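Long-range contact in hypothetical protein (Leishmania major, PDB 1R75), which is of unknown function and folds as a compact, all-beta DUF1935 domain built from two antiparallel sheets: residues A[40-44]-A[55-59]. Sequence-based numbering, arbitrary orientation.
Sequences NILYR and FYNDS
At the open end of this antiparallel pair the second strand runs out in an Asx turn: N57 OD1 accepts a hydrogen bond from S59 N at 2.9 Å, and the backbone leaves beta geometry at D58 (phi/psi -86/9) and, across from it, at I41 (-101/-40). Even so, pairing runs one bond past the strands, from D58 N to I41 O at 2.9 Å. Past the non-hydrogen-bonded pair L42–N57 (CA atoms 4.8 Å apart), Y43 and Y56 form the hydrogen-bonded pair, with Y43 N to Y56 O and Y56 N to Y43 O both 2.8 Å; R44–F55 follows, non-hydrogen-bonded, CA atoms 4.7 Å apart. These are neighbouring strands of a beta hairpin, 42-47 and 52-57, inside a five-stranded antiparallel sheet; the short segments run at 160°, axes 4.7 Å apart. L42 (t), F55 (m) and N57 (t) face the second sheet, touching strand 62-71; L42 CD2 lies 3.8 Å from F55 CD1, and N57 ND2 is hydrogen-bonded to L62 O and V107 O. On the other face, Y43 (m) and Y56 (t) meet at CD2–CD2, 4.1 Å, both edge-to-face with F22. I41 CG2 packs 3.6 Å from S59 CB, while S59 OG is hydrogen-bonded to E61 N.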
loop_
_atom_site.group_PDB
_atom_site.type_symbol
_atom_site.label_atom_id
_atom_site.label_comp_id
_atom_site.label_asym_id
_atom_site.label_seq_id
_atom_site.Cartn_x
_atom_site.Cartn_y
_atom_site.Cartn_z
ATOM N N ASN A 40 2.840 -10.333 7.442
ATOM C CA ASN A 40 2.898 -9.281 8.467
ATOM C C ASN A 40 4.061 -8.273 8.374
ATOM O O ASN A 40 4.611 -7.831 9.395
ATOM C CB ASN A 40 2.925 -9.944 9.834
ATOM C CG ASN A 40 1.975 -11.071 9.904
ATOM O OD1 ASN A 40 0.764 -10.872 9.766
ATOM N ND2 ASN A 40 2.509 -12.303 10.001
ATOM N N ILE A 41 4.487 -7.941 7.160
ATOM C CA ILE A 41 5.407 -6.845 6.983
ATOM C C ILE A 41 4.616 -5.611 6.499
ATOM O O ILE A 41 4.954 -4.483 6.839
ATOM C CB ILE A 41 6.486 -7.188 5.941
ATOM C CG1 ILE A 41 7.379 -8.382 6.418
ATOM C CG2 ILE A 41 7.389 -6.014 5.740
ATOM C CD1 ILE A 41 7.873 -9.312 5.339
ATOM N N LEU A 42 3.651 -5.840 5.615
ATOM C CA LEU A 42 2.864 -4.761 5.023
ATOM C C LEU A 42 1.506 -4.720 5.611
ATOM O O LEU A 42 0.778 -5.726 5.627
ATOM C CB LEU A 42 2.769 -4.926 3.483
ATOM C CG LEU A 42 2.240 -3.702 2.728
ATOM C CD1 LEU A 42 3.116 -2.542 2.773
ATOM C CD2 LEU A 42 1.845 -4.040 1.274
ATOM N N TYR A 43 1.081 -3.534 6.019
ATOM C CA TYR A 43 -0.285 -3.362 6.558
ATOM C C TYR A 43 -1.045 -2.457 5.665
ATOM O O TYR A 43 -0.499 -1.402 5.310
ATOM C CB TYR A 43 -0.229 -2.732 7.939
ATOM C CG TYR A 43 0.418 -3.685 8.927
ATOM C CD1 TYR A 43 -0.360 -4.568 9.673
ATOM C CD2 TYR A 43 1.781 -3.776 9.012
ATOM C CE1 TYR A 43 0.238 -5.482 10.570
ATOM C CE2 TYR A 43 2.386 -4.669 9.870
ATOM C CZ TYR A 43 1.598 -5.497 10.670
ATOM O OH TYR A 43 2.204 -6.429 11.469
ATOM N N ARG A 44 -2.274 -2.822 5.342
ATOM C CA ARG A 44 -3.246 -1.941 4.731
ATOM C C ARG A 44 -4.026 -1.228 5.809
ATOM O O ARG A 44 -4.544 -1.889 6.700
ATOM C CB ARG A 44 -4.157 -2.734 3.835
ATOM C CG ARG A 44 -5.269 -1.992 3.214
ATOM C CD ARG A 44 -5.954 -2.817 2.115
ATOM N NE ARG A 44 -6.654 -3.986 2.664
ATOM C CZ ARG A 44 -7.869 -4.000 3.052
ATOM N NH1 ARG A 44 -8.605 -2.894 2.996
ATOM N NH2 ARG A 44 -8.387 -5.169 3.492
ATOM N N PHE A 55 -0.825 2.193 2.959
ATOM C CA PHE A 55 0.029 1.062 3.315
ATOM C C PHE A 55 1.146 1.521 4.233
ATOM O O PHE A 55 1.735 2.619 4.068
ATOM C CB PHE A 55 0.642 0.452 2.044
ATOM C CG PHE A 55 -0.329 -0.266 1.226
ATOM C CD1 PHE A 55 -0.907 -1.436 1.679
ATOM C CD2 PHE A 55 -0.678 0.219 -0.030
ATOM C CE1 PHE A 55 -1.848 -2.156 0.826
ATOM C CE2 PHE A 55 -1.566 -0.469 -0.853
ATOM C CZ PHE A 55 -2.193 -1.645 -0.385
ATOM N N TYR A 56 1.431 0.691 5.212
ATOM C CA TYR A 56 2.530 0.901 6.137
ATOM C C TYR A 56 3.462 -0.315 6.063
ATOM O O TYR A 56 2.991 -1.449 6.085
ATOM C CB TYR A 56 1.993 1.155 7.574
ATOM C CG TYR A 56 3.074 1.070 8.606
ATOM C CD1 TYR A 56 4.078 2.039 8.658
ATOM C CD2 TYR A 56 3.132 0.019 9.496
ATOM C CE1 TYR A 56 5.133 1.932 9.551
ATOM C CE2 TYR A 56 4.183 -0.104 10.398
ATOM C CZ TYR A 56 5.138 0.866 10.442
ATOM O OH TYR A 56 6.166 0.777 11.302
ATOM N N ASN A 57 4.754 -0.066 5.934
ATOM C CA ASN A 57 5.778 -1.083 5.843
ATOM C C ASN A 57 6.503 -1.070 7.228
ATOM O O ASN A 57 7.171 -0.089 7.574
ATOM C CB ASN A 57 6.658 -0.752 4.646
ATOM C CG ASN A 57 7.917 -1.670 4.535
ATOM O OD1 ASN A 57 8.196 -2.535 5.394
ATOM N ND2 ASN A 57 8.662 -1.458 3.484
ATOM N N ASP A 58 6.266 -2.128 8.032
ATOM C CA ASP A 58 6.903 -2.291 9.347
ATOM C C ASP A 58 8.308 -2.986 9.310
ATOM O O ASP A 58 8.889 -3.300 10.340
ATOM C CB ASP A 58 5.941 -3.054 10.245
ATOM C CG ASP A 58 6.277 -2.923 11.721
ATOM O OD1 ASP A 58 6.623 -1.810 12.195
ATOM O OD2 ASP A 58 6.196 -3.922 12.448
ATOM N N SER A 59 8.855 -3.195 8.130
ATOM C CA SER A 59 10.214 -3.627 8.002
ATOM C C SER A 59 11.202 -2.501 8.135
ATOM O O SER A 59 10.991 -1.426 7.637
ATOM C CB SER A 59 10.444 -4.278 6.639
ATOM O OG SER A 59 11.753 -4.775 6.622
#